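Local coordinates for protein ulvan Lyase-PL25 (Pseudoalteromonas sp. PLSV, PDB 5UAM) that degrades ulvan, the sulfated cell-wall polysaccharide of green seaweeds, as a beta-propeller polysaccharide lyase of family PL25, at residues Val26-Asp31 with Arg452-Leu457; Gly51-Ser56 with Tyr69-Gly74; Leu376-Gln381 with Phe413-Phe418; Asp384-Trp389 with Phe399-Thr404; Gln427-Glu432 with Met441-Glu446. All coordinates share one frame; numbering follows the deposited sequence.

Contact 1 (Val26-Asp31 with Arg452-Leu457); sequences VGYFAD and RSLVDL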
# COMPACT_ATOMS: atom_id res chain seq x y z
N VAL A 26 -14.15 22.53 8.25
CA VAL A 26 -12.83 22.46 7.65
C VAL A 26 -12.73 21.18 6.82
O VAL A 26 -13.48 20.22 7.00
CB VAL A 26 -11.69 22.57 8.69
CG1 VAL A 26 -11.72 23.94 9.36
CG2 VAL A 26 -11.78 21.48 9.73
N GLY A 27 -11.76 21.16 5.91
CA GLY A 27 -11.63 20.03 5.00
C GLY A 27 -10.96 18.80 5.57
O GLY A 27 -11.05 17.71 4.99
N TYR A 28 -10.27 18.95 6.70
CA TYR A 28 -9.49 17.89 7.30
C TYR A 28 -10.21 17.37 8.55
O TYR A 28 -10.92 18.12 9.22
CB TYR A 28 -8.07 18.37 7.62
CG TYR A 28 -8.02 19.65 8.42
CD1 TYR A 28 -8.11 20.88 7.80
CD2 TYR A 28 -7.85 19.62 9.80
CE1 TYR A 28 -8.07 22.06 8.55
CE2 TYR A 28 -7.80 20.78 10.53
CZ TYR A 28 -7.90 22.00 9.91
OH TYR A 28 -7.86 23.20 10.61
N PHE A 29 -10.02 16.09 8.83
CA PHE A 29 -10.66 15.44 9.97
C PHE A 29 -9.72 15.21 11.14
O PHE A 29 -10.18 14.84 12.21
CB PHE A 29 -11.31 14.11 9.55
CG PHE A 29 -10.32 13.05 9.12
CD1 PHE A 29 -9.72 12.22 10.06
CD2 PHE A 29 -10.02 12.87 7.79
CE1 PHE A 29 -8.81 11.27 9.68
CE2 PHE A 29 -9.10 11.90 7.39
CZ PHE A 29 -8.49 11.11 8.35
N ALA A 30 -8.41 15.43 10.94
CA ALA A 30 -7.41 15.32 11.99
C ALA A 30 -6.21 16.15 11.55
O ALA A 30 -6.02 16.42 10.37
CB ALA A 30 -6.99 13.87 12.22
N ASP A 31 -5.39 16.53 12.53
CA ASP A 31 -4.25 17.39 12.24
C ASP A 31 -2.98 16.94 12.96
O ASP A 31 -2.10 17.76 13.24
CB ASP A 31 -4.55 18.85 12.58
CG ASP A 31 -4.90 19.07 14.03
OD1 ASP A 31 -4.90 18.10 14.81
OD2 ASP A 31 -5.14 20.24 14.38
N ARG A 452 -15.35 18.49 8.33
CA ARG A 452 -15.58 18.26 9.75
C ARG A 452 -15.73 19.59 10.47
O ARG A 452 -15.06 20.57 10.12
CB ARG A 452 -14.41 17.50 10.37
CG ARG A 452 -14.61 17.19 11.85
CD ARG A 452 -13.58 16.18 12.39
NE ARG A 452 -14.02 15.69 13.70
CZ ARG A 452 -13.43 14.70 14.37
NH1 ARG A 452 -12.33 14.13 13.91
NH2 ARG A 452 -13.96 14.28 15.50
N SER A 453 -16.61 19.64 11.46
CA SER A 453 -16.72 20.81 12.31
C SER A 453 -15.40 21.06 13.03
O SER A 453 -14.85 20.16 13.66
CB SER A 453 -17.82 20.57 13.35
OG SER A 453 -17.66 21.38 14.49
N LEU A 454 -14.93 22.30 12.98
CA LEU A 454 -13.67 22.62 13.65
C LEU A 454 -13.81 22.50 15.17
O LEU A 454 -12.89 22.01 15.83
CB LEU A 454 -13.22 24.03 13.27
CG LEU A 454 -11.87 24.47 13.83
CD1 LEU A 454 -10.77 23.49 13.47
CD2 LEU A 454 -11.55 25.87 13.32
N VAL A 455 -14.94 22.91 15.72
CA VAL A 455 -15.18 22.75 17.16
C VAL A 455 -15.10 21.27 17.54
O VAL A 455 -14.50 20.90 18.55
CB VAL A 455 -16.54 23.35 17.54
CG1 VAL A 455 -16.94 22.94 18.96
CG2 VAL A 455 -16.49 24.87 17.43
N ASP A 456 -15.75 20.42 16.74
CA ASP A 456 -15.72 18.98 16.99
C ASP A 456 -14.31 18.44 16.92
O ASP A 456 -13.91 17.63 17.77
CB ASP A 456 -16.60 18.29 15.96
CG ASP A 456 -16.70 16.80 16.19
OD1 ASP A 456 -17.20 16.42 17.27
OD2 ASP A 456 -16.32 16.02 15.30
N LEU A 457 -13.55 18.85 15.91
CA LEU A 457 -12.20 18.34 15.72
C LEU A 457 -11.33 18.73 16.91
O LEU A 457 -10.63 17.89 17.48
CB LEU A 457 -11.62 18.89 14.41
CG LEU A 457 -10.23 18.41 13.95
CD1 LEU A 457 -10.10 18.52 12.44
CD2 LEU A 457 -9.10 19.19 14.62
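Leu-457 pushes CD1 into the bend of segment 26-31, against the backbone of Tyr-28 and Phe-29 and 3.6 Å from Tyr-28 CD2. It reaches the tyrosine ring obliquely, the two side chains crossing at about a right angle. Tyr-28 CG lies between its backbone N and carbonyl carbon (chi1 52°), and Val-26 CG2 sits over the centre of the ring, 3.8 Å above its plane. The other methyl of this valine, CG1, rests 4.2 Å from Leu-454 CB. Alongside this apolar patch, Arg-452 NH1 donates to Phe-29 O at 2.8 Å, a bent bond (141° at the hydrogen) that nevertheless lies in the carbonyl plane. Two backbone bonds join Val-26 and Arg-452 as an antiparallel hydrogen-bonded pair. The two segments come from opposite ends of the chain, and just after this pairing strand 30-33 joins the blade formed by strands 412-415, 428-433 and 439-444, next to 439-444. Strand 30-33, from the N-terminal end, thus completes the last blade, the Velcro-type closure known from many beta-propellers. In the next shell, the extended Arg-452 side chain is held by Asp-456: NE, at 2.8 Å, and NH2 both bind Asp-456 OD2, side-on and from the same face of the carboxylate. Leu-457 CA lies above one face of the guanidinium, toward its rim, while NH2 also bonds to Gly-78 O. Asp-456 is positioned in turn by the helix start, where Ser-453 is the N-cap and its OG accepts from Asp-456 N at 3.1 Å. Asp-23 binds that same hydroxyl.

Contact 2 (Gly51-Ser56 with Tyr69-Gly74); sequences GITYVS and YNHQTG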
# COMPACT_ATOMS: atom_id res chain seq x y z
N GLY A 51 -22.66 2.43 5.62
CA GLY A 51 -22.84 3.87 5.74
C GLY A 51 -21.79 4.58 6.55
O GLY A 51 -21.90 5.80 6.74
N ILE A 52 -20.79 3.86 7.06
CA ILE A 52 -19.71 4.43 7.86
C ILE A 52 -18.42 4.21 7.10
O ILE A 52 -18.14 3.10 6.64
CB ILE A 52 -19.60 3.75 9.24
CG1 ILE A 52 -20.96 3.68 9.95
CG2 ILE A 52 -18.52 4.43 10.06
CD1 ILE A 52 -21.53 4.99 10.34
N THR A 53 -17.61 5.26 6.98
CA THR A 53 -16.26 5.13 6.44
C THR A 53 -15.26 5.20 7.59
O THR A 53 -15.20 6.20 8.31
CB THR A 53 -15.94 6.17 5.37
OG1 THR A 53 -16.88 6.05 4.30
CG2 THR A 53 -14.55 5.95 4.78
N TYR A 54 -14.50 4.12 7.77
CA TYR A 54 -13.44 4.03 8.75
C TYR A 54 -12.13 4.38 8.08
O TYR A 54 -11.87 3.94 6.97
CB TYR A 54 -13.36 2.61 9.31
CG TYR A 54 -14.67 2.15 9.92
CD1 TYR A 54 -15.62 1.50 9.14
CD2 TYR A 54 -14.96 2.40 11.26
CE1 TYR A 54 -16.84 1.08 9.69
CE2 TYR A 54 -16.17 1.99 11.81
CZ TYR A 54 -17.10 1.34 11.02
OH TYR A 54 -18.31 0.94 11.54
N VAL A 55 -11.30 5.17 8.77
CA VAL A 55 -10.06 5.67 8.20
C VAL A 55 -8.94 5.52 9.22
O VAL A 55 -9.16 5.71 10.42
CB VAL A 55 -10.19 7.13 7.74
CG1 VAL A 55 -11.29 7.24 6.66
CG2 VAL A 55 -10.50 8.06 8.91
N SER A 56 -7.75 5.15 8.75
CA SER A 56 -6.59 5.02 9.62
C SER A 56 -5.35 5.63 8.98
O SER A 56 -5.18 5.64 7.75
CB SER A 56 -6.33 3.57 10.01
OG SER A 56 -5.83 2.80 8.93
N TYR A 69 -16.45 8.26 9.84
CA TYR A 69 -17.44 9.22 9.39
C TYR A 69 -18.74 8.49 9.09
O TYR A 69 -18.76 7.53 8.32
CB TYR A 69 -16.97 9.96 8.14
CG TYR A 69 -17.93 11.03 7.67
CD1 TYR A 69 -18.15 12.17 8.43
CD2 TYR A 69 -18.66 10.88 6.51
CE1 TYR A 69 -19.03 13.14 8.01
CE2 TYR A 69 -19.54 11.85 6.08
CZ TYR A 69 -19.71 12.98 6.83
OH TYR A 69 -20.59 13.98 6.44
N ASN A 70 -19.82 8.96 9.69
CA ASN A 70 -21.16 8.44 9.45
C ASN A 70 -21.81 9.32 8.39
O ASN A 70 -22.10 10.50 8.63
CB ASN A 70 -21.96 8.49 10.76
CG ASN A 70 -23.34 7.91 10.63
OD1 ASN A 70 -24.04 8.14 9.65
ND2 ASN A 70 -23.74 7.13 11.63
N HIS A 71 -22.03 8.75 7.21
CA HIS A 71 -22.53 9.54 6.08
C HIS A 71 -23.97 9.97 6.27
O HIS A 71 -24.38 10.99 5.70
CB HIS A 71 -22.35 8.75 4.78
CG HIS A 71 -20.91 8.57 4.40
ND1 HIS A 71 -20.27 9.40 3.51
CD2 HIS A 71 -19.97 7.69 4.83
CE1 HIS A 71 -19.01 9.02 3.37
NE2 HIS A 71 -18.80 7.99 4.17
N GLN A 72 -24.77 9.21 7.03
CA GLN A 72 -26.17 9.59 7.23
C GLN A 72 -26.31 10.74 8.22
O GLN A 72 -27.13 11.64 8.01
CB GLN A 72 -26.99 8.39 7.70
CG GLN A 72 -28.49 8.70 7.90
CD GLN A 72 -29.31 7.48 8.29
OE1 GLN A 72 -28.77 6.41 8.56
NE2 GLN A 72 -30.64 7.65 8.31
N THR A 73 -25.53 10.73 9.31
CA THR A 73 -25.67 11.76 10.33
C THR A 73 -24.69 12.90 10.14
O THR A 73 -24.88 13.97 10.74
CB THR A 73 -25.44 11.16 11.72
OG1 THR A 73 -24.09 10.70 11.81
CG2 THR A 73 -26.39 9.98 11.98
N GLY A 74 -23.65 12.71 9.34
CA GLY A 74 -22.63 13.72 9.18
C GLY A 74 -21.64 13.81 10.31
O GLY A 74 -20.90 14.79 10.38
O HOH W 1 -24.60 6.22 7.25
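His-71 presents the edge of its imidazole to Thr-53, with NE2 2.7 Å from Thr-53 OG1 in a hydrogen bond. Its CG stands anti to the carbonyl carbon (chi1 -67°), and CD2 comes to 3.3 Å from Gly-51 O, close to the ring plane. One face of the imidazole is covered by Tyr-69, whose CD2 lies 3.6 Å above the ring centre. Thr-53 OG1 also bonds to His-48 ND1, so the hydroxyl links two histidines. Behind these side chains runs the hairpin of strands 52-58 and 64-70, the middle pair of a four-stranded propeller blade, with Thr-53 and Tyr-69 as an antiparallel hydrogen-bonded pair. At the open end of the hairpin, where strand 52-58 begins and 64-70 finishes, Ile-52 CD1 lies against the amide of Asn-70, 3.3 Å from ND2. Asn-70 CG is anti to the backbone N (chi1 -177°), and OD1 accepts from Thr-73 N at 3.0 Å, the donor lying above the amide plane, in an Asx motif that turns the chain toward strand 75-81. An alanine here would probably leave Thr-73 N without this acceptor and Ile-52 CD1 without the amide it packs on, making the turn less firmly held. A water donates to Gly-51 O and accepts from Gln-72 N.

Contact 3 (Leu376-Gln381 with Phe413-Phe418); sequences LTTYNQ and FAISAF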
# COMPACT_ATOMS: atom_id res chain seq x y z
N LEU A 376 -6.93 8.44 -9.62
CA LEU A 376 -6.87 9.58 -8.72
C LEU A 376 -5.40 9.67 -8.31
O LEU A 376 -4.87 8.78 -7.63
CB LEU A 376 -7.82 9.40 -7.54
CG LEU A 376 -7.96 10.59 -6.59
CD1 LEU A 376 -8.25 11.87 -7.34
CD2 LEU A 376 -9.07 10.33 -5.57
N THR A 377 -4.71 10.69 -8.83
CA THR A 377 -3.26 10.74 -8.76
C THR A 377 -2.80 12.06 -8.16
O THR A 377 -3.41 13.11 -8.38
CB THR A 377 -2.65 10.48 -10.15
OG1 THR A 377 -1.25 10.79 -10.16
CG2 THR A 377 -3.31 11.29 -11.17
N THR A 378 -1.73 11.98 -7.38
CA THR A 378 -1.11 13.19 -6.87
C THR A 378 0.21 13.47 -7.58
O THR A 378 0.98 12.56 -7.90
CB THR A 378 -0.94 13.18 -5.35
OG1 THR A 378 -0.43 14.45 -4.92
CG2 THR A 378 0.03 12.14 -4.89
N TYR A 379 0.46 14.76 -7.80
CA TYR A 379 1.66 15.26 -8.44
C TYR A 379 1.85 16.67 -7.91
O TYR A 379 0.97 17.22 -7.25
CB TYR A 379 1.52 15.19 -9.97
CG TYR A 379 0.49 16.13 -10.56
CD1 TYR A 379 -0.85 15.79 -10.63
CD2 TYR A 379 0.87 17.35 -11.06
CE1 TYR A 379 -1.78 16.67 -11.19
CE2 TYR A 379 -0.04 18.24 -11.61
CZ TYR A 379 -1.36 17.89 -11.68
OH TYR A 379 -2.26 18.77 -12.23
N ASN A 380 3.01 17.26 -8.16
CA ASN A 380 3.22 18.64 -7.78
C ASN A 380 3.34 19.52 -9.02
O ASN A 380 3.84 19.10 -10.07
CB ASN A 380 4.41 18.83 -6.83
CG ASN A 380 4.02 18.65 -5.34
OD1 ASN A 380 3.26 17.73 -5.00
ND2 ASN A 380 4.52 19.52 -4.47
N GLN A 381 2.82 20.73 -8.90
CA GLN A 381 3.02 21.77 -9.90
C GLN A 381 3.71 22.89 -9.15
O GLN A 381 3.12 23.50 -8.25
CB GLN A 381 1.71 22.25 -10.52
CG GLN A 381 2.01 23.29 -11.61
CD GLN A 381 0.78 23.86 -12.30
OE1 GLN A 381 -0.23 24.15 -11.66
NE2 GLN A 381 0.86 24.02 -13.62
N PHE A 413 1.56 15.71 -1.15
CA PHE A 413 0.57 14.78 -0.63
C PHE A 413 1.12 13.37 -0.54
O PHE A 413 1.80 12.89 -1.45
CB PHE A 413 -0.68 14.70 -1.51
CG PHE A 413 -1.53 15.95 -1.55
CD1 PHE A 413 -1.63 16.79 -0.44
CD2 PHE A 413 -2.28 16.26 -2.67
CE1 PHE A 413 -2.43 17.92 -0.46
CE2 PHE A 413 -3.06 17.42 -2.73
CZ PHE A 413 -3.17 18.24 -1.61
N ALA A 414 0.80 12.70 0.55
CA ALA A 414 0.84 11.25 0.65
C ALA A 414 -0.59 10.77 0.51
O ALA A 414 -1.50 11.39 1.07
CB ALA A 414 1.41 10.83 2.00
N ILE A 415 -0.79 9.66 -0.20
CA ILE A 415 -2.14 9.14 -0.45
C ILE A 415 -2.24 7.67 -0.08
O ILE A 415 -1.25 6.92 -0.08
CB ILE A 415 -2.61 9.36 -1.89
CG1 ILE A 415 -1.62 8.78 -2.91
CG2 ILE A 415 -2.81 10.87 -2.13
CD1 ILE A 415 -2.21 8.67 -4.32
N SER A 416 -3.46 7.25 0.25
CA SER A 416 -3.79 5.84 0.39
C SER A 416 -4.21 5.25 -0.95
O SER A 416 -4.49 5.96 -1.92
CB SER A 416 -4.95 5.65 1.36
OG SER A 416 -6.18 6.15 0.84
N ALA A 417 -4.31 3.93 -0.97
CA ALA A 417 -5.07 3.26 -2.01
C ALA A 417 -6.54 3.63 -1.86
O ALA A 417 -6.99 4.11 -0.81
CB ALA A 417 -4.90 1.75 -1.91
N PHE A 418 -7.33 3.38 -2.90
CA PHE A 418 -8.76 3.59 -2.77
C PHE A 418 -9.32 2.78 -1.61
O PHE A 418 -8.95 1.62 -1.39
CB PHE A 418 -9.49 3.21 -4.05
CG PHE A 418 -9.37 4.22 -5.17
CD1 PHE A 418 -9.81 5.52 -5.00
CD2 PHE A 418 -8.86 3.86 -6.42
CE1 PHE A 418 -9.72 6.43 -6.03
CE2 PHE A 418 -8.76 4.78 -7.44
CZ PHE A 418 -9.20 6.05 -7.25
O HOH W 2 1.90 15.67 -4.06
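Leu-376 and Thr-378 face Phe-413, Ile-415 and Phe-418 across two backbones that run nearly antiparallel, at 165°, with strand axes 7.8 Å apart. At that spacing the strands do not pair; they belong to two different sheets and meet through side chains. Thr-378 has OG1 anti to the backbone N (chi1 -175°), and this oxygen lies near the plane of the Phe-413 ring at its edge, 3.4 Å from CD2. The hydroxyl is not left to the apolar ring: it bonds to Val-386 O and receives a hydrogen bond of 2.8 Å from a water to OG1. The same water accepts from Phe-413 N at 2.9 Å, bridging the two strands. The side chains of Thr-378 and Ile-415 slide past each other in opposite directions, Thr-378 CG2 lying 4.2 Å from Ile-415 CG2. Ile-415 is about 5 Å, side chain to ion, from a bound potassium ion. Farther along, Phe-418 CZ comes obliquely to within 3.6 Å of Leu-376 CB, and CE1 of the same ring also touches the leucine CD2. The contact thus joins the second strand of one propeller blade to the first strand of the next. Phe-413 also packs on Ala-385, Val-430 and Leu-406. Strand 373-381 is flanked in its sheet by 362-367 and 384-392, while 412-415 is bonded to 428-433.

Contact 4 (Asp384-Trp389 with Phe399-Thr404); sequences DAVLSW and FVEDKT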
# COMPACT_ATOMS: atom_id res chain seq x y z
N ASP A 384 3.19 23.37 -5.30
CA ASP A 384 1.83 23.04 -4.92
C ASP A 384 1.57 21.56 -5.08
O ASP A 384 2.03 20.94 -6.05
CB ASP A 384 0.81 23.77 -5.79
CG ASP A 384 0.86 25.25 -5.59
OD1 ASP A 384 1.67 25.73 -4.76
OD2 ASP A 384 0.08 25.94 -6.28
N ALA A 385 0.79 21.01 -4.16
CA ALA A 385 0.36 19.62 -4.22
C ALA A 385 -1.00 19.55 -4.90
O ALA A 385 -1.90 20.32 -4.58
CB ALA A 385 0.23 19.09 -2.79
N VAL A 386 -1.14 18.62 -5.85
CA VAL A 386 -2.38 18.45 -6.59
C VAL A 386 -2.84 17.01 -6.46
O VAL A 386 -2.01 16.08 -6.51
CB VAL A 386 -2.20 18.82 -8.09
CG1 VAL A 386 -3.54 18.77 -8.80
CG2 VAL A 386 -1.54 20.20 -8.25
N LEU A 387 -4.14 16.80 -6.27
CA LEU A 387 -4.76 15.48 -6.33
C LEU A 387 -5.92 15.60 -7.31
O LEU A 387 -6.88 16.35 -7.05
CB LEU A 387 -5.25 15.02 -4.95
CG LEU A 387 -5.88 13.63 -4.90
CD1 LEU A 387 -4.85 12.57 -5.21
CD2 LEU A 387 -6.46 13.36 -3.55
N SER A 388 -5.84 14.91 -8.45
CA SER A 388 -6.85 15.08 -9.48
C SER A 388 -7.11 13.76 -10.19
O SER A 388 -6.31 12.83 -10.15
CB SER A 388 -6.44 16.16 -10.48
OG SER A 388 -5.23 15.80 -11.13
N TRP A 389 -8.28 13.71 -10.83
CA TRP A 389 -8.69 12.56 -11.61
C TRP A 389 -8.13 12.66 -13.03
O TRP A 389 -8.18 13.71 -13.66
CB TRP A 389 -10.21 12.52 -11.71
CG TRP A 389 -10.91 12.12 -10.42
CD1 TRP A 389 -11.48 12.96 -9.52
CD2 TRP A 389 -11.07 10.80 -9.90
NE1 TRP A 389 -12.00 12.23 -8.46
CE2 TRP A 389 -11.77 10.90 -8.69
CE3 TRP A 389 -10.71 9.53 -10.37
CZ2 TRP A 389 -12.12 9.79 -7.93
CZ3 TRP A 389 -11.06 8.42 -9.60
CH2 TRP A 389 -11.75 8.56 -8.40
N PHE A 399 -4.22 9.64 -21.05
CA PHE A 399 -5.11 10.11 -20.00
C PHE A 399 -5.25 11.63 -20.10
O PHE A 399 -4.32 12.32 -20.52
CB PHE A 399 -4.54 9.79 -18.61
CG PHE A 399 -4.53 8.32 -18.27
CD1 PHE A 399 -3.52 7.50 -18.75
CD2 PHE A 399 -5.53 7.77 -17.48
CE1 PHE A 399 -3.51 6.14 -18.44
CE2 PHE A 399 -5.52 6.42 -17.17
CZ PHE A 399 -4.51 5.61 -17.65
N VAL A 400 -6.43 12.11 -19.74
CA VAL A 400 -6.76 13.53 -19.72
C VAL A 400 -7.19 13.89 -18.30
O VAL A 400 -7.95 13.15 -17.68
CB VAL A 400 -7.90 13.85 -20.70
CG1 VAL A 400 -8.35 15.29 -20.54
CG2 VAL A 400 -7.44 13.59 -22.12
N GLU A 401 -6.73 15.03 -17.80
CA GLU A 401 -7.07 15.45 -16.45
C GLU A 401 -8.51 15.96 -16.41
O GLU A 401 -8.94 16.71 -17.29
CB GLU A 401 -6.11 16.54 -15.98
CG GLU A 401 -6.22 16.87 -14.49
CD GLU A 401 -5.17 17.85 -14.02
OE1 GLU A 401 -4.82 18.77 -14.80
OE2 GLU A 401 -4.69 17.72 -12.87
N ASP A 402 -9.26 15.52 -15.40
CA ASP A 402 -10.61 15.99 -15.14
C ASP A 402 -10.60 16.77 -13.82
O ASP A 402 -9.80 17.70 -13.70
CB ASP A 402 -11.59 14.82 -15.21
CG ASP A 402 -13.04 15.27 -15.22
OD1 ASP A 402 -13.29 16.47 -15.49
OD2 ASP A 402 -13.94 14.44 -14.96
N LYS A 403 -11.44 16.46 -12.85
CA LYS A 403 -11.60 17.33 -11.70
C LYS A 403 -10.42 17.22 -10.74
O LYS A 403 -9.88 16.13 -10.51
CB LYS A 403 -12.89 16.98 -10.94
CG LYS A 403 -14.17 17.17 -11.75
CD LYS A 403 -15.38 17.33 -10.81
CE LYS A 403 -16.71 17.37 -11.57
NZ LYS A 403 -17.38 16.04 -11.59
N THR A 404 -10.02 18.36 -10.19
CA THR A 404 -9.12 18.39 -9.04
C THR A 404 -9.95 18.29 -7.76
O THR A 404 -10.90 19.04 -7.56
CB THR A 404 -8.30 19.69 -9.04
OG1 THR A 404 -7.41 19.69 -10.17
CG2 THR A 404 -7.48 19.82 -7.76
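Ser-388 and Glu-401 are brought together by their torsions: serine OG lies between its backbone N and carbonyl carbon (chi1 61°), whereas Glu-401 CG is anti to its N (chi1 -170°) and the chain beyond stays extended. Ser-388 OG then donates to Glu-401 OE2 at 2.6 Å, and OE2 receives it on its anti lone pair, away from the other carboxylate oxygen. Beside this bond, Ser-388 and Thr-404 form an antiparallel non-hydrogen-bonded pair whose CA atoms are only 4.0 Å apart. Thr-404 OG1 rests 3.7 Å from Ser-388 CB, and its CG2 touches Leu-387 O. Both backbone polar groups of Trp-389 bond to the neighbouring strand: its N donates to Lys-403 O at 2.9 Å, and its O accepts from Asp-402 N at 2.7 Å. Lys-403 O also lies at the edge of the indole, near its plane. The tryptophan makes a cation-pi contact with Arg-374, and the lysine amine reaches outward to a salt bridge with Glu-447. All this belongs to the hairpin of strands 384-392 and 400-408, the outer half of a propeller blade. Because Tyr-379 OH binds the same OE2, two hydroxyls meet one carboxylate oxygen, an arrangement that would probably stabilise the charged form of Glu-401 within the sheet.

Contact 5 (Gln427-Glu432 with Met441-Glu446); sequences QMLVAE and MYLVGE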
# COMPACT_ATOMS: atom_id res chain seq x y z
N GLN A 427 -13.49 8.21 -1.11
CA GLN A 427 -12.73 7.27 -1.92
C GLN A 427 -11.26 7.14 -1.55
O GLN A 427 -10.68 6.10 -1.82
CB GLN A 427 -12.83 7.67 -3.39
CG GLN A 427 -14.25 7.63 -3.89
CD GLN A 427 -14.33 7.70 -5.37
OE1 GLN A 427 -13.77 6.85 -6.09
NE2 GLN A 427 -15.05 8.68 -5.86
N MET A 428 -10.63 8.17 -1.00
CA MET A 428 -9.20 8.13 -0.79
C MET A 428 -8.86 9.02 0.40
O MET A 428 -9.51 10.03 0.63
CB MET A 428 -8.45 8.58 -2.06
CG MET A 428 -6.94 8.53 -1.97
SD MET A 428 -6.12 9.02 -3.51
CE MET A 428 -6.19 7.50 -4.47
N LEU A 429 -7.81 8.63 1.11
CA LEU A 429 -7.22 9.44 2.18
C LEU A 429 -6.00 10.19 1.67
O LEU A 429 -5.25 9.68 0.82
CB LEU A 429 -6.84 8.54 3.35
CG LEU A 429 -8.04 8.00 4.10
CD1 LEU A 429 -7.73 6.75 4.86
CD2 LEU A 429 -8.56 9.07 5.06
N VAL A 430 -5.81 11.41 2.19
CA VAL A 430 -4.75 12.29 1.73
C VAL A 430 -4.13 12.93 2.96
O VAL A 430 -4.84 13.34 3.88
CB VAL A 430 -5.29 13.42 0.83
CG1 VAL A 430 -4.14 14.14 0.11
CG2 VAL A 430 -6.30 12.89 -0.16
N ALA A 431 -2.80 13.05 2.96
CA ALA A 431 -2.06 13.76 4.01
C ALA A 431 -1.33 14.94 3.40
O ALA A 431 -0.59 14.79 2.42
CB ALA A 431 -1.06 12.81 4.68
N GLU A 432 -1.53 16.12 3.97
CA GLU A 432 -0.95 17.36 3.47
C GLU A 432 0.39 17.57 4.17
O GLU A 432 0.48 18.19 5.24
CB GLU A 432 -1.91 18.52 3.73
CG GLU A 432 -1.43 19.89 3.30
CD GLU A 432 -2.34 20.99 3.78
OE1 GLU A 432 -3.18 20.73 4.67
OE2 GLU A 432 -2.22 22.11 3.28
N MET A 441 -5.07 15.68 7.73
CA MET A 441 -5.55 14.46 7.11
C MET A 441 -6.92 14.72 6.50
O MET A 441 -7.81 15.30 7.16
CB MET A 441 -5.67 13.37 8.16
CG MET A 441 -4.41 13.08 8.94
SD MET A 441 -3.02 12.60 7.90
CE MET A 441 -3.73 11.20 7.02
N TYR A 442 -7.11 14.27 5.27
CA TYR A 442 -8.32 14.54 4.51
C TYR A 442 -8.90 13.26 3.95
O TYR A 442 -8.17 12.39 3.46
CB TYR A 442 -8.05 15.46 3.33
CG TYR A 442 -7.45 16.82 3.67
CD1 TYR A 442 -6.13 16.94 4.08
CD2 TYR A 442 -8.20 17.98 3.57
CE1 TYR A 442 -5.57 18.19 4.37
CE2 TYR A 442 -7.65 19.24 3.86
CZ TYR A 442 -6.34 19.33 4.28
OH TYR A 442 -5.81 20.57 4.57
N LEU A 443 -10.22 13.17 3.96
CA LEU A 443 -10.96 12.10 3.27
C LEU A 443 -11.64 12.74 2.08
O LEU A 443 -12.44 13.68 2.24
CB LEU A 443 -11.98 11.49 4.23
CG LEU A 443 -12.96 10.46 3.67
CD1 LEU A 443 -12.20 9.27 3.11
CD2 LEU A 443 -13.97 10.04 4.72
N VAL A 444 -11.33 12.28 0.87
CA VAL A 444 -11.81 12.92 -0.34
C VAL A 444 -12.64 11.97 -1.18
O VAL A 444 -12.45 10.74 -1.15
CB VAL A 444 -10.71 13.54 -1.22
CG1 VAL A 444 -9.93 14.57 -0.43
CG2 VAL A 444 -9.78 12.48 -1.79
N GLY A 445 -13.56 12.55 -1.94
CA GLY A 445 -14.38 11.81 -2.88
C GLY A 445 -14.29 12.30 -4.31
O GLY A 445 -13.22 12.70 -4.80
N GLU A 446 -15.41 12.25 -5.03
CA GLU A 446 -15.40 12.63 -6.44
C GLU A 446 -15.05 14.09 -6.63
O GLU A 446 -14.48 14.46 -7.66
CB GLU A 446 -16.77 12.38 -7.07
CG GLU A 446 -17.04 10.94 -7.42
CD GLU A 446 -16.16 10.43 -8.54
OE1 GLU A 446 -15.73 11.23 -9.40
OE2 GLU A 446 -15.90 9.21 -8.57
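Tyr-442 and Glu-432 cross obliquely, ring and carboxylate planes 63° apart, and Tyr-442 OH donates to Glu-432 OE1 at 2.6 Å from well above the carboxylate plane. OE1 itself lies at the ring edge, in plane, while Glu-432 CB touches CE1. A phenylalanine in place of Tyr-442 would probably leave the Glu-432 carboxylate without this donor and freer to turn. On the same face of the sheet as Tyr-442, the side chains of Val-430 and Val-444 cross at about a right angle, their CG2 methyls 3.9 Å apart. The opposite face carries Leu-429 CD2 against Leu-443 CD1, at 4.1 Å, and Ala-431 CB against Met-441 SD, at 3.8 Å. At the far end, Gln-427 NE2 donates to Glu-446 OE2 at 2.9 Å; the acceptor lies in the amide plane, but the donor stands above the carboxylate. Pro-424 O is a second partner of NE2, and Arg-374 forms a salt bridge with the other oxygen of Glu-446. Gln-427 N and Met-428 N both bond to Val-444 O, at 2.7 and 3.2 Å, which makes a classic beta bulge at the start of an antiparallel hairpin, the two middle strands of the last propeller blade.

Contacts 1, 3 and 5 are buried, contact 2 lies at the surface and contact 4 is partly buried. Contacts 2, 4 and 5 each join neighbouring strands of one blade: contact 5 is largely apolar with polar ends, while contacts 2 and 4 rely more on hydroxyl, imidazole and carboxylate groups. Contact 3 instead packs two blades together, sharing one with contact 4 and the other with contact 5. Contact 1 joins the two chain ends, and its segment 26-31 bonds to the blade of contact 5 through Phe-29 N and Ala-30 O to Met-441. Apolar side chains also connect the blades, Val-55 meeting both Phe-29 and Leu-429, and Leu-387 meeting Val-430.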